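DYNE7 (Micromonospora chersina, PDB 2XEM) probably hydrolyses a thioester-bound polyene intermediate as the hot-dog fold thioesterase of dynemicin (enediyne) biosynthesis. Local coordinates at residues D[8-12]-D[82-86]; D[93-99]-D[115-121]. One frame throughout, in Å; residues are numbered along the deposited sequence.

Contact 1: residues D[8-12]-D[82-86]; sequences PDSYV and EVRMM
Residues 8-10 run extended without regular strand pairing. Tyr11 and Val12 then begin strand 11-16 and pair antiparallel with strand 80-91. The end-to-end directions of the two segments lie 137° apart. Tyr11 faces Met85 as a hydrogen-bonded pair: Tyr11 N donates to Met85 O (3.0 Å), and Met85 N donates to Tyr11 O (2.7 Å). Val12 and Arg84 form the next, non-hydrogen-bonded pair, with their CA atoms 4.6 Å apart. Arg84 CA also makes a CA-H...O contact with Tyr11 O (3.3 Å). This pairing adds the N-terminal strand to the antiparallel sheet of the hot-dog fold. Tyr11 (chi1 t) and Met85 (t, t, p) point to the sheet face covered by helix 32-48, with Tyr11 CD2 4.2 Å from Met85 CE. Tyr11 OH hydrogen-bonds Asp47 of that helix. Val12 and Arg84 occupy the other face. There Arg84 NE forms a salt bridge with Glu82 OE1 (2.9 Å), and Val12 CG1 lies 3.7 Å from Glu82 CD. Met86 (m, t, p) brings its CE to 3.5 Å from Pro8 CG.

Contact 2: residues D[93-99]-D[115-121]; sequences HRIAMSF and GRQTVAC
Seven backbone hydrogen bonds join the segments. Cys121 N donates to His93 O (3.1 Å). Three reciprocal pairs follow: Ile95 N to Val119 O (2.9 Å) and Val119 N to Ile95 O (2.8 Å); Met97 N to Gln117 O (2.9 Å) and Gln117 N to Met97 O (3.0 Å); Phe99 N to Gly115 O and Gly115 N to Phe99 O (both 2.8 Å). The non-hydrogen-bonded pairs are Arg94-Ala120, Ala96-Thr118 and Ser98-Arg116, with CA atoms 4.3 to 4.5 Å apart. The strand axes approach to 4.5 Å at 164°, hence antiparallel. The register runs unbroken from Arg94-Ala120 to Phe99-Gly115, without a bulge. Ile95, Met97, Phe99, Gln117 and Val119 share one face. Ile95 CB lies 3.9 Å from Val119 CG2, and Met97 (m, t, m) places CE 3.7 Å from Val119 CG1. The Phe99 ring (chi1 m) turns its edge to Gln117, with CE2 4.0 Å from Gln117 CB. Gln117 (t, t) hydrogen-bonds Arg41 of helix 32-48 through OE1 and packs on Phe30 of the second subunit. On the other face, Thr118 OG1 hydrogen-bonds Asp66 and Ser98 OG hydrogen-bonds Asp88. The segments belong to a beta hairpin in the sheet that wraps the long helix of the hot-dog fold.

The centres of contacts 1 and 2 lie about 14 Å apart in one antiparallel sheet. Contact 1 closes before contact 2 opens along the chain. Strands 80-91 and 94-105 follow each other and are sheet neighbours, so the strand order through both contacts is 11-16, 80-91, 94-105, 110-124. The contacts touch where Met86 O lies 2.8 Å from Ser98 N, a probable hydrogen bond. On the face toward helix 32-48, Met85 SD meets Met97 SD at 3.6 Å, and Met85 CG meets Phe99 CE1 at 3.5 Å. Contact 1 attaches the N-terminal strand, whereas contact 2 is more buried and reaches the second subunit through Gln117. Tyr11, Val83, Met85, Phe99 and Val119 all touch helix 32-48.

Contact 1: residues D[8-12]-D[82-86]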
loop_
_atom_site.group_PDB
_atom_site.type_symbol
_atom_site.label_atom_id
_atom_site.label_comp_id
_atom_site.label_asym_id
_atom_site.label_seq_id
_atom_site.Cartn_x
_atom_site.Cartn_y
_atom_site.Cartn_z
ATOM N N PRO D 8 -17.990 20.985 19.048
ATOM C CA PRO D 8 -17.349 19.847 19.729
ATOM C C PRO D 8 -15.934 19.535 19.237
ATOM O O PRO D 8 -15.597 19.739 18.074
ATOM C CB PRO D 8 -18.298 18.676 19.457
ATOM C CG PRO D 8 -19.085 19.075 18.284
ATOM C CD PRO D 8 -19.170 20.560 18.265
ATOM N N ASP D 9 -15.103 19.046 20.144
ATOM C CA ASP D 9 -13.760 18.680 19.771
ATOM C C ASP D 9 -13.760 17.399 18.934
ATOM O O ASP D 9 -14.704 16.592 18.948
ATOM C CB ASP D 9 -12.803 18.631 20.995
ATOM C CG ASP D 9 -12.985 17.483 21.978
ATOM O OD1 ASP D 9 -14.127 16.973 22.105
ATOM O OD2 ASP D 9 -11.998 17.128 22.662
ATOM N N SER D 10 -12.749 17.287 18.124
ATOM C CA SER D 10 -12.546 16.073 17.398
ATOM C C SER D 10 -11.283 15.398 17.825
ATOM O O SER D 10 -10.400 16.023 18.392
ATOM C CB SER D 10 -12.578 16.325 15.900
ATOM O OG SER D 10 -11.521 17.196 15.532
ATOM N N TYR D 11 -11.227 14.088 17.609
ATOM C CA TYR D 11 -10.010 13.326 17.793
ATOM C C TYR D 11 -9.079 13.586 16.603
ATOM O O TYR D 11 -9.514 13.481 15.446
ATOM C CB TYR D 11 -10.335 11.836 17.925
ATOM C CG TYR D 11 -9.071 11.037 18.033
ATOM C CD1 TYR D 11 -8.335 11.020 19.212
ATOM C CD2 TYR D 11 -8.563 10.357 16.931
ATOM C CE1 TYR D 11 -7.121 10.341 19.292
ATOM C CE2 TYR D 11 -7.359 9.664 17.004
ATOM C CZ TYR D 11 -6.648 9.653 18.187
ATOM O OH TYR D 11 -5.476 8.971 18.261
ATOM N N VAL D 12 -7.805 13.894 16.883
ATOM C CA VAL D 12 -6.860 14.275 15.847
ATOM C C VAL D 12 -5.827 13.185 15.675
ATOM O O VAL D 12 -5.120 12.845 16.637
ATOM C CB VAL D 12 -6.202 15.640 16.113
ATOM C CG1 VAL D 12 -5.153 15.958 15.031
ATOM C CG2 VAL D 12 -7.255 16.739 16.180
ATOM N N GLU D 82 -3.948 16.579 9.395
ATOM C CA GLU D 82 -4.712 16.143 10.555
ATOM C C GLU D 82 -5.962 15.416 10.079
ATOM O O GLU D 82 -6.766 15.983 9.339
ATOM C CB GLU D 82 -5.088 17.317 11.416
ATOM C CG GLU D 82 -3.914 17.877 12.162
ATOM C CD GLU D 82 -4.304 18.964 13.138
ATOM O OE1 GLU D 82 -5.496 19.349 13.201
ATOM O OE2 GLU D 82 -3.389 19.446 13.836
ATOM N N VAL D 83 -6.067 14.138 10.442
ATOM C CA VAL D 83 -7.253 13.331 10.175
ATOM C C VAL D 83 -8.129 13.481 11.429
ATOM O O VAL D 83 -7.837 12.900 12.467
ATOM C CB VAL D 83 -6.910 11.856 9.829
ATOM C CG1 VAL D 83 -8.186 11.076 9.466
ATOM C CG2 VAL D 83 -5.891 11.786 8.677
ATOM N N ARG D 84 -9.149 14.343 11.334
ATOM C CA ARG D 84 -9.977 14.714 12.468
ATOM C C ARG D 84 -11.235 13.878 12.475
ATOM O O ARG D 84 -12.049 13.985 11.565
ATOM C CB ARG D 84 -10.296 16.215 12.418
ATOM C CG ARG D 84 -9.043 17.074 12.389
ATOM C CD ARG D 84 -9.431 18.511 12.264
ATOM N NE ARG D 84 -8.267 19.394 12.283
ATOM C CZ ARG D 84 -8.324 20.698 12.042
ATOM N NH1 ARG D 84 -9.488 21.279 11.755
ATOM N NH2 ARG D 84 -7.224 21.431 12.076
ATOM N N MET D 85 -11.390 13.034 13.495
ATOM C CA MET D 85 -12.489 12.084 13.586
ATOM C C MET D 85 -13.583 12.527 14.560
ATOM O O MET D 85 -13.302 12.991 15.667
ATOM C CB MET D 85 -11.964 10.703 13.972
ATOM C CG MET D 85 -12.993 9.600 13.841
ATOM S SD MET D 85 -12.279 7.992 14.248
ATOM C CE MET D 85 -12.080 8.205 16.079
ATOM N N MET D 86 -14.837 12.328 14.160
ATOM C CA MET D 86 -15.994 12.532 15.038
ATOM C C MET D 86 -16.944 11.357 14.981
ATOM O O MET D 86 -17.051 10.707 13.942
ATOM C CB MET D 86 -16.735 13.812 14.640
ATOM C CG MET D 86 -15.899 15.044 14.893
ATOM S SD MET D 86 -16.783 16.553 15.033
ATOM C CE MET D 86 -17.431 16.395 16.725
#

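Contact 2: residues D[93-99]-D[115-121]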
loop_
_atom_site.group_PDB
_atom_site.type_symbol
_atom_site.label_atom_id
_atom_site.label_comp_id
_atom_site.label_asym_id
_atom_site.label_seq_id
_atom_site.Cartn_x
_atom_site.Cartn_y
_atom_site.Cartn_z
ATOM N N HIS D 93 -24.642 -2.526 17.508
ATOM C CA HIS D 93 -23.277 -3.004 17.281
ATOM C C HIS D 93 -22.537 -2.130 16.233
ATOM O O HIS D 93 -21.362 -2.361 15.993
ATOM C CB HIS D 93 -23.278 -4.515 16.894
ATOM C CG HIS D 93 -23.743 -4.800 15.508
ATOM N ND1 HIS D 93 -22.879 -5.283 14.545
ATOM C CD2 HIS D 93 -24.970 -4.662 14.967
ATOM C CE1 HIS D 93 -23.608 -5.416 13.448
ATOM N NE2 HIS D 93 -24.872 -5.058 13.656
ATOM N N ARG D 94 -23.223 -1.148 15.614
ATOM C CA ARG D 94 -22.635 -0.287 14.584
ATOM C C ARG D 94 -22.207 1.095 15.069
ATOM O O ARG D 94 -22.856 1.696 15.921
ATOM C CB ARG D 94 -23.543 -0.153 13.374
ATOM C CG ARG D 94 -23.474 -1.340 12.457
ATOM C CD ARG D 94 -24.674 -1.265 11.531
ATOM N NE ARG D 94 -24.723 -2.403 10.617
ATOM C CZ ARG D 94 -25.008 -2.336 9.320
ATOM N NH1 ARG D 94 -25.305 -1.171 8.756
ATOM N NH2 ARG D 94 -25.011 -3.436 8.577
ATOM N N ILE D 95 -21.107 1.589 14.499
ATOM C CA ILE D 95 -20.508 2.888 14.793
ATOM C C ILE D 95 -20.301 3.601 13.464
ATOM O O ILE D 95 -19.572 3.102 12.616
ATOM C CB ILE D 95 -19.135 2.717 15.546
ATOM C CG1 ILE D 95 -19.277 1.910 16.866
ATOM C CG2 ILE D 95 -18.465 4.072 15.770
ATOM C CD1 ILE D 95 -17.969 1.274 17.351
ATOM N N ALA D 96 -20.896 4.782 13.304
ATOM C CA ALA D 96 -20.642 5.660 12.161
ATOM C C ALA D 96 -19.767 6.808 12.630
ATOM O O ALA D 96 -20.092 7.477 13.609
ATOM C CB ALA D 96 -21.958 6.177 11.582
ATOM N N MET D 97 -18.620 6.980 11.967
ATOM C CA MET D 97 -17.621 8.027 12.208
ATOM C C MET D 97 -17.521 8.907 10.989
ATOM O O MET D 97 -17.739 8.417 9.884
ATOM C CB MET D 97 -16.233 7.398 12.433
ATOM C CG MET D 97 -16.093 6.690 13.762
ATOM S SD MET D 97 -14.747 5.486 13.695
ATOM C CE MET D 97 -15.581 4.150 12.707
ATOM N N SER D 98 -17.202 10.196 11.186
ATOM C CA SER D 98 -16.896 11.140 10.109
ATOM C C SER D 98 -15.505 11.738 10.280
ATOM O O SER D 98 -14.957 11.736 11.383
ATOM C CB SER D 98 -17.958 12.239 10.000
ATOM O OG SER D 98 -18.095 12.922 11.237
ATOM N N PHE D 99 -14.916 12.201 9.162
ATOM C CA PHE D 99 -13.507 12.617 9.095
ATOM C C PHE D 99 -13.386 13.883 8.286
ATOM O O PHE D 99 -14.001 13.982 7.226
ATOM C CB PHE D 99 -12.615 11.527 8.473
ATOM C CG PHE D 99 -12.709 10.158 9.109
ATOM C CD1 PHE D 99 -11.807 9.769 10.094
ATOM C CD2 PHE D 99 -13.685 9.247 8.704
ATOM C CE1 PHE D 99 -11.895 8.502 10.683
ATOM C CE2 PHE D 99 -13.776 7.987 9.304
ATOM C CZ PHE D 99 -12.874 7.624 10.288
ATOM N N GLY D 115 -14.582 12.521 4.919
ATOM C CA GLY D 115 -14.928 11.118 4.792
ATOM C C GLY D 115 -15.882 10.631 5.844
ATOM O O GLY D 115 -16.194 11.345 6.807
ATOM N N ARG D 116 -16.345 9.389 5.660
ATOM C CA ARG D 116 -17.243 8.732 6.602
ATOM C C ARG D 116 -16.974 7.256 6.527
ATOM O O ARG D 116 -16.610 6.754 5.462
ATOM C CB ARG D 116 -18.736 8.940 6.226
ATOM C CG ARG D 116 -19.276 10.332 6.341
ATOM C CD ARG D 116 -20.797 10.359 6.075
ATOM N NE ARG D 116 -21.212 9.656 4.839
ATOM C CZ ARG D 116 -21.277 10.204 3.630
ATOM N NH1 ARG D 116 -20.911 11.467 3.442
ATOM N NH2 ARG D 116 -21.720 9.500 2.600
ATOM N N GLN D 117 -17.267 6.548 7.615
ATOM C CA GLN D 117 -17.142 5.096 7.650
ATOM C C GLN D 117 -18.115 4.554 8.678
ATOM O O GLN D 117 -18.293 5.179 9.733
ATOM C CB GLN D 117 -15.712 4.765 8.090
ATOM C CG GLN D 117 -15.329 3.344 8.026
ATOM C CD GLN D 117 -13.950 3.264 8.582
ATOM O OE1 GLN D 117 -13.755 3.161 9.792
ATOM N NE2 GLN D 117 -12.977 3.455 7.724
ATOM N N THR D 118 -18.717 3.385 8.388
ATOM C CA THR D 118 -19.480 2.641 9.390
ATOM C C THR D 118 -18.751 1.364 9.678
ATOM O O THR D 118 -18.364 0.662 8.754
ATOM C CB THR D 118 -20.928 2.354 8.933
ATOM O OG1 THR D 118 -21.494 3.545 8.421
ATOM C CG2 THR D 118 -21.810 1.800 10.065
ATOM N N VAL D 119 -18.574 1.055 10.956
ATOM C CA VAL D 119 -17.970 -0.203 11.392
ATOM C C VAL D 119 -18.917 -1.011 12.272
ATOM O O VAL D 119 -19.760 -0.437 12.965
ATOM C CB VAL D 119 -16.579 -0.033 12.073
ATOM C CG1 VAL D 119 -15.595 0.731 11.209
ATOM C CG2 VAL D 119 -16.693 0.553 13.501
ATOM N N ALA D 120 -18.791 -2.327 12.243
ATOM C CA ALA D 120 -19.540 -3.204 13.139
ATOM C C ALA D 120 -18.550 -3.932 14.056
ATOM O O ALA D 120 -17.488 -4.361 13.601
ATOM C CB ALA D 120 -20.346 -4.216 12.325
ATOM N N CYS D 121 -18.876 -4.035 15.349
ATOM C CA CYS D 121 -18.104 -4.820 16.297
ATOM C C CYS D 121 -18.531 -6.280 16.159
ATOM O O CYS D 121 -19.721 -6.594 16.262
ATOM C CB CYS D 121 -18.319 -4.307 17.720
ATOM S SG CYS D 121 -17.733 -2.614 17.978
#